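SusD superfamily protein (Bacteroides thetaiotaomicron, PDB 3MCX) is of unknown function but, as a zinc-binding SusD-family protein of the outer membrane, probably takes part in capturing glycans at the cell surface. Local coordinates at residues S36-Y40 / Y41-Y45; A78-N81 / L82-V85. All coordinates share one frame; numbering follows the deposited sequence.

Interaction 1 of 2, residues S36-Y40 / Y41-Y45; sequences SGHSY and YGDNY
The rings of Tyr40 and Tyr41 lie almost parallel, their planes 12° apart, but are slid along each other so that overlap is slight and Tyr40 CE1 sits over one face of Tyr41. An edge of Tyr40, led by CD1 and CE1, turns toward a face of Tyr45 in an edge-to-face pair with centroids 5.2 Å apart, while Ser39 O and Tyr40 O lie at the edge of the Tyr45 ring. This aromatic cluster lies in the connection between helices 21-36 and 44-51, which contains a type II beta turn from Gly37 to Tyr40. Placing CG of Tyr40 anti to its N (chi1 -159°) lays the ring alongside that of Tyr41. Its hydroxyl bonds to Ser132 and Asn135 of helix 115-140, and that of Tyr41 also reaches Asn135.

Away from the tyrosines, the His38 ring carries Ser39 OG over the centre of one face and meets Asp43 OD2 at its edge. The ring and carboxylate are nearly perpendicular, yet the bond from His38 ND1 to Asp43 OD2 is short (2.6 Å) and nearly straight. The other oxygen, Asp43 OD1, takes Ser39 N on its syn lone pair and Asn44 N on its anti one, so three donors fix the carboxylate. A water joins Ser39 OG to Asn44 OD1, and Asn44 ND2 bonds to the hydroxyl of Tyr71. Helix 44-51 is tied back to the turn by Tyr45 N, which gives a hydrogen bond to Tyr40 O (3.1 Å). Gly37 O accepts Tyr40 N within the turn and, from the opposite face of its carbonyl plane, Gly42 N at 3.1 Å.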
ATOM      1  N   SER A  36      11.210  -1.745  -5.190  1.00  8.89           N
ATOM      2  CA  SER A  36      11.555  -1.029  -3.973  1.00  8.54           C
ATOM      3  C   SER A  36      12.029   0.391  -4.254  1.00  9.05           C
ATOM      4  O   SER A  36      12.190   1.196  -3.326  1.00  9.31           O
ATOM      5  CB  SER A  36      12.654  -1.780  -3.216  1.00  9.53           C
ATOM      6  OG  SER A  36      13.891  -1.575  -3.816  1.00  9.32           O
ATOM      7  N   GLY A  37      12.218   0.717  -5.531  1.00  8.12           N
ATOM      8  CA  GLY A  37      12.799   1.954  -5.930  1.00  7.74           C
ATOM      9  C   GLY A  37      11.867   3.158  -5.999  1.00  7.61           C
ATOM     10  O   GLY A  37      10.649   3.097  -5.776  1.00  6.54           O
ATOM     11  N   HIS A  38      12.484   4.290  -6.269  1.00  7.20           N
ATOM     12  CA  HIS A  38      11.781   5.514  -6.493  1.00  7.05           C
ATOM     13  C   HIS A  38      10.716   5.330  -7.574  1.00  7.28           C
ATOM     14  O   HIS A  38      10.967   4.688  -8.596  1.00  7.98           O
ATOM     15  CB  HIS A  38      12.812   6.599  -6.811  1.00  7.06           C
ATOM     16  CG  HIS A  38      12.241   7.935  -7.173  1.00  5.79           C
ATOM     17  ND1 HIS A  38      11.310   8.590  -6.385  1.00  5.81           N
ATOM     18  CD2 HIS A  38      12.532   8.765  -8.199  1.00  7.84           C
ATOM     19  CE1 HIS A  38      11.022   9.755  -6.949  1.00  5.43           C
ATOM     20  NE2 HIS A  38      11.739   9.879  -8.054  1.00  7.23           N
ATOM     21  N   SER A  39       9.540   5.894  -7.289  1.00  6.59           N
ATOM     22  CA  SER A  39       8.382   5.942  -8.175  1.00  6.95           C
ATOM     23  C   SER A  39       7.549   4.683  -8.110  1.00  7.88           C
ATOM     24  O   SER A  39       6.466   4.656  -8.693  1.00  8.73           O
ATOM     25  CB  SER A  39       8.737   6.303  -9.628  1.00  6.67           C
ATOM     26  OG  SER A  39       9.606   7.433  -9.716  1.00  6.93           O
ATOM     27  N   TYR A  40       8.020   3.656  -7.410  1.00  7.15           N
ATOM     28  CA  TYR A  40       7.180   2.517  -7.097  1.00  6.89           C
ATOM     29  C   TYR A  40       6.948   2.477  -5.565  1.00  7.53           C
ATOM     30  O   TYR A  40       6.416   3.424  -5.030  1.00  8.23           O
ATOM     31  CB  TYR A  40       7.738   1.219  -7.686  1.00  6.94           C
ATOM     32  CG  TYR A  40       6.720   0.070  -7.850  1.00  6.80           C
ATOM     33  CD1 TYR A  40       5.529   0.027  -7.119  1.00  6.94           C
ATOM     34  CD2 TYR A  40       6.967  -0.973  -8.743  1.00  7.13           C
ATOM     35  CE1 TYR A  40       4.636  -1.002  -7.254  1.00  9.33           C
ATOM     36  CE2 TYR A  40       6.054  -2.030  -8.870  1.00  6.56           C
ATOM     37  CZ  TYR A  40       4.906  -2.017  -8.113  1.00  8.42           C
ATOM     38  OH  TYR A  40       4.011  -3.063  -8.235  1.00  7.73           O
ATOM     39  N   TYR A  41       7.379   1.422  -4.873  1.00  7.57           N
ATOM     40  CA  TYR A  41       7.082   1.335  -3.444  1.00  7.28           C
ATOM     41  C   TYR A  41       8.021   2.197  -2.580  1.00  7.76           C
ATOM     42  O   TYR A  41       7.731   2.405  -1.398  1.00  8.03           O
ATOM     43  CB  TYR A  41       7.137  -0.107  -2.982  1.00  7.79           C
ATOM     44  CG  TYR A  41       5.916  -0.935  -3.231  1.00  6.91           C
ATOM     45  CD1 TYR A  41       4.727  -0.650  -2.606  1.00  8.99           C
ATOM     46  CD2 TYR A  41       5.970  -2.026  -4.071  1.00  8.99           C
ATOM     47  CE1 TYR A  41       3.597  -1.453  -2.779  1.00  8.87           C
ATOM     48  CE2 TYR A  41       4.844  -2.830  -4.255  1.00  7.58           C
ATOM     49  CZ  TYR A  41       3.663  -2.545  -3.626  1.00  8.84           C
ATOM     50  OH  TYR A  41       2.556  -3.364  -3.803  1.00  9.14           O
ATOM     51  N   GLY A  42       9.114   2.712  -3.130  1.00  7.61           N
ATOM     52  CA  GLY A  42       9.951   3.654  -2.391  1.00  7.11           C
ATOM     53  C   GLY A  42       9.182   4.842  -1.844  1.00  7.38           C
ATOM     54  O   GLY A  42       9.529   5.384  -0.790  1.00  6.97           O
ATOM     55  N   ASP A  43       8.182   5.304  -2.599  1.00  6.80           N
ATOM     56  CA  ASP A  43       7.524   6.595  -2.318  1.00  7.11           C
ATOM     57  C   ASP A  43       6.096   6.653  -2.827  1.00  7.35           C
ATOM     58  O   ASP A  43       5.179   6.506  -2.011  1.00  7.80           O
ATOM     59  CB  ASP A  43       8.412   7.778  -2.743  1.00  6.85           C
ATOM     60  CG  ASP A  43       9.199   7.473  -3.995  1.00  7.81           C
ATOM     61  OD1 ASP A  43       8.586   6.972  -4.940  1.00  7.59           O
ATOM     62  OD2 ASP A  43      10.413   7.772  -4.037  1.00  6.84           O
ATOM     63  N   ASN A  44       5.873   6.861  -4.122  1.00  6.70           N
ATOM     64  CA  ASN A  44       4.520   7.166  -4.576  1.00  7.23           C
ATOM     65  C   ASN A  44       3.474   6.118  -4.173  1.00  7.63           C
ATOM     66  O   ASN A  44       2.413   6.496  -3.660  1.00  7.48           O
ATOM     67  CB  ASN A  44       4.499   7.401  -6.078  1.00  7.27           C
ATOM     68  CG  ASN A  44       5.318   8.600  -6.457  1.00  8.35           C
ATOM     69  OD1 ASN A  44       6.551   8.547  -6.450  1.00  7.79           O
ATOM     70  ND2 ASN A  44       4.635   9.717  -6.826  1.00  7.91           N
ATOM     71  N   TYR A  45       3.769   4.832  -4.351  1.00  7.31           N
ATOM     72  CA  TYR A  45       2.781   3.793  -4.023  1.00  7.16           C
ATOM     73  C   TYR A  45       2.728   3.480  -2.510  1.00  7.93           C
ATOM     74  O   TYR A  45       1.864   2.711  -2.055  1.00  8.86           O
ATOM     75  CB  TYR A  45       2.993   2.537  -4.848  1.00  6.58           C
ATOM     76  CG  TYR A  45       2.659   2.713  -6.320  1.00  6.54           C
ATOM     77  CD1 TYR A  45       3.572   3.260  -7.206  1.00  6.98           C
ATOM     78  CD2 TYR A  45       1.428   2.321  -6.811  1.00  7.27           C
ATOM     79  CE1 TYR A  45       3.269   3.400  -8.552  1.00  7.61           C
ATOM     80  CE2 TYR A  45       1.128   2.461  -8.169  1.00  6.69           C
ATOM     81  CZ  TYR A  45       2.050   2.987  -9.014  1.00  6.92           C
ATOM     82  OH  TYR A  45       1.764   3.113 -10.355  1.00  8.12           O
TER
HETATM   83  O   HOH W   1       8.048   9.408  -8.662  1.00  6.61           O

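Interaction 2 of 2, residues A78-N81 / L82-V85; sequences ASDN and LNIV
Asp80 and Asn83 meet through two hydrogen bonds that use both carboxylate oxygens at the start of helix 81-106. Asp80 is the N-cap: its OD1 accepts the backbone Asn83 N at 2.9 Å, a donor lying well above the carboxylate plane. Its OD2 receives Asn83 ND2 at 3.1 Å on the syn side, with the oxygen close to the amide plane of Asn83. The carboxylate and amide planes stand 51° apart. CG of Asp80 is anti to the backbone N (chi1 -167°), which brings the carboxylate to the Asn83 amide at the amino end of the helix.

The main chain of the same residue contributes further, since Asp80 O accepts from two amides. Val85 N reaches it at 3.0 Å in the straighter bond, and Ile84 N at 2.9 Å from above the carbonyl plane; the first of these belongs to a wider, pi-type turn at 82-85. Beside that turn Asn81 OD1 rests 3.6 Å from Val85 CB, and Ile84 CG2 approaches Ala78 O at 3.8 Å.

Partners outside the turn bond directly to the same polar atoms: Gly65 N to Asp80 OD2, and Lys66 O to Asn83 ND2. Pro70 of helix 69-72 packs on both Asp80 and Asn83. The cap thus joins the loop after helix 69-72 to the beginning of the long helix 81-106, with Ile84 touching Pro460 and Pro462 of the loop before helix 463-468 and Val76 of the loop after helix 69-72.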
ATOM      1  N   ALA A  78      -2.285  15.350 -15.742  1.00  4.77           N
ATOM      2  CA  ALA A  78      -1.717  14.310 -16.600  1.00  4.91           C
ATOM      3  C   ALA A  78      -0.273  14.550 -16.996  1.00  5.28           C
ATOM      4  O   ALA A  78       0.413  13.587 -17.331  1.00  5.35           O
ATOM      5  CB  ALA A  78      -2.542  14.193 -17.875  1.00  5.48           C
ATOM      6  N   SER A  79       0.170  15.804 -16.908  1.00  4.26           N
ATOM      7  CA  SER A  79       1.526  16.195 -17.251  1.00  5.23           C
ATOM      8  C   SER A  79       2.526  16.000 -16.089  1.00  5.19           C
ATOM      9  O   SER A  79       3.719  16.276 -16.295  1.00  7.50           O
ATOM     10  CB  SER A  79       1.531  17.652 -17.651  1.00  5.75           C
ATOM     11  OG  SER A  79       1.036  18.438 -16.581  1.00  7.30           O
ATOM     12  N   ASP A  80       2.083  15.581 -14.917  1.00  5.11           N
ATOM     13  CA  ASP A  80       2.959  15.587 -13.729  1.00  4.61           C
ATOM     14  C   ASP A  80       3.978  14.448 -13.812  1.00  4.51           C
ATOM     15  O   ASP A  80       3.620  13.270 -13.760  1.00  5.43           O
ATOM     16  CB  ASP A  80       2.090  15.497 -12.487  1.00  5.81           C
ATOM     17  CG  ASP A  80       2.828  15.804 -11.201  1.00  6.06           C
ATOM     18  OD1 ASP A  80       3.955  15.253 -11.043  1.00  6.29           O
ATOM     19  OD2 ASP A  80       2.269  16.537 -10.339  1.00  5.85           O
ATOM     20  N   ASN A  81       5.252  14.787 -13.970  1.00  4.68           N
ATOM     21  CA  ASN A  81       6.244  13.747 -14.140  1.00  4.91           C
ATOM     22  C   ASN A  81       6.453  12.924 -12.873  1.00  5.80           C
ATOM     23  O   ASN A  81       6.433  11.705 -12.900  1.00  5.64           O
ATOM     24  CB  ASN A  81       7.566  14.338 -14.604  1.00  4.86           C
ATOM     25  CG  ASN A  81       8.569  13.264 -14.959  1.00  6.08           C
ATOM     26  OD1 ASN A  81       8.383  12.542 -15.960  1.00  8.10           O
ATOM     27  ND2 ASN A  81       9.630  13.145 -14.159  1.00  5.88           N
ATOM     28  N   LEU A  82       6.674  13.611 -11.753  1.00  5.58           N
ATOM     29  CA  LEU A  82       6.899  12.942 -10.502  1.00  5.48           C
ATOM     30  C   LEU A  82       5.745  12.054 -10.079  1.00  5.49           C
ATOM     31  O   LEU A  82       5.947  10.951  -9.552  1.00  6.52           O
ATOM     32  CB  LEU A  82       7.219  13.954  -9.407  1.00  6.28           C
ATOM     33  CG  LEU A  82       7.678  13.388  -8.074  1.00  6.80           C
ATOM     34  CD1 LEU A  82       9.139  12.952  -8.134  1.00  7.91           C
ATOM     35  CD2 LEU A  82       7.479  14.403  -6.914  1.00  7.17           C
ATOM     36  N   ASN A  83       4.525  12.536 -10.297  1.00  5.37           N
ATOM     37  CA  ASN A  83       3.372  11.903  -9.686  1.00  5.91           C
ATOM     38  C   ASN A  83       2.496  11.085 -10.590  1.00  5.68           C
ATOM     39  O   ASN A  83       1.652  10.338 -10.103  1.00  6.18           O
ATOM     40  CB  ASN A  83       2.557  12.993  -9.010  1.00  6.50           C
ATOM     41  CG  ASN A  83       3.338  13.673  -7.897  1.00  5.50           C
ATOM     42  OD1 ASN A  83       3.954  12.976  -7.094  1.00  7.03           O
ATOM     43  ND2 ASN A  83       3.318  14.999  -7.843  1.00  6.04           N
ATOM     44  N   ILE A  84       2.683  11.209 -11.889  1.00  4.95           N
ATOM     45  CA  ILE A  84       1.864  10.485 -12.871  1.00  5.56           C
ATOM     46  C   ILE A  84       2.726   9.722 -13.864  1.00  5.69           C
ATOM     47  O   ILE A  84       2.598   8.491 -13.963  1.00  5.88           O
ATOM     48  CB  ILE A  84       0.907  11.442 -13.588  1.00  5.46           C
ATOM     49  CG1 ILE A  84      -0.126  12.054 -12.624  1.00  6.43           C
ATOM     50  CG2 ILE A  84       0.188  10.763 -14.773  1.00  6.01           C
ATOM     51  CD1 ILE A  84      -1.091  11.052 -11.968  1.00  6.03           C
ATOM     52  N   VAL A  85       3.619  10.401 -14.566  1.00  4.98           N
ATOM     53  CA  VAL A  85       4.414   9.727 -15.590  1.00  5.28           C
ATOM     54  C   VAL A  85       5.318   8.661 -14.962  1.00  5.70           C
ATOM     55  O   VAL A  85       5.353   7.518 -15.399  1.00  5.80           O
ATOM     56  CB  VAL A  85       5.264  10.725 -16.393  1.00  4.75           C
ATOM     57  CG1 VAL A  85       6.095  10.030 -17.468  1.00  5.44           C
ATOM     58  CG2 VAL A  85       4.372  11.774 -17.082  1.00  5.68           C
TER

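How the interactions relate
Interactions 1 and 2 follow in series along the chain, with centres about 14 Å apart, and each lies at the start of a helix, 44-51 and 81-106 respectively. They touch directly: Asn44 ND2 lies 3.3 Å from Leu82 O, a weak hydrogen bond, while His38 CE1 packs 3.9 Å from Leu82 CD1. Tyr71 adds an indirect link, its hydroxyl bonding to both Asn44 ND2 and Asn83 O. The more buried contact, at 36-45, sits about 10 Å from the centre of the chain, and that at 78-85 about 19 Å, measured between centres. Both lie away from the zinc sites, including the one formed by Glu315, Glu319 and His330.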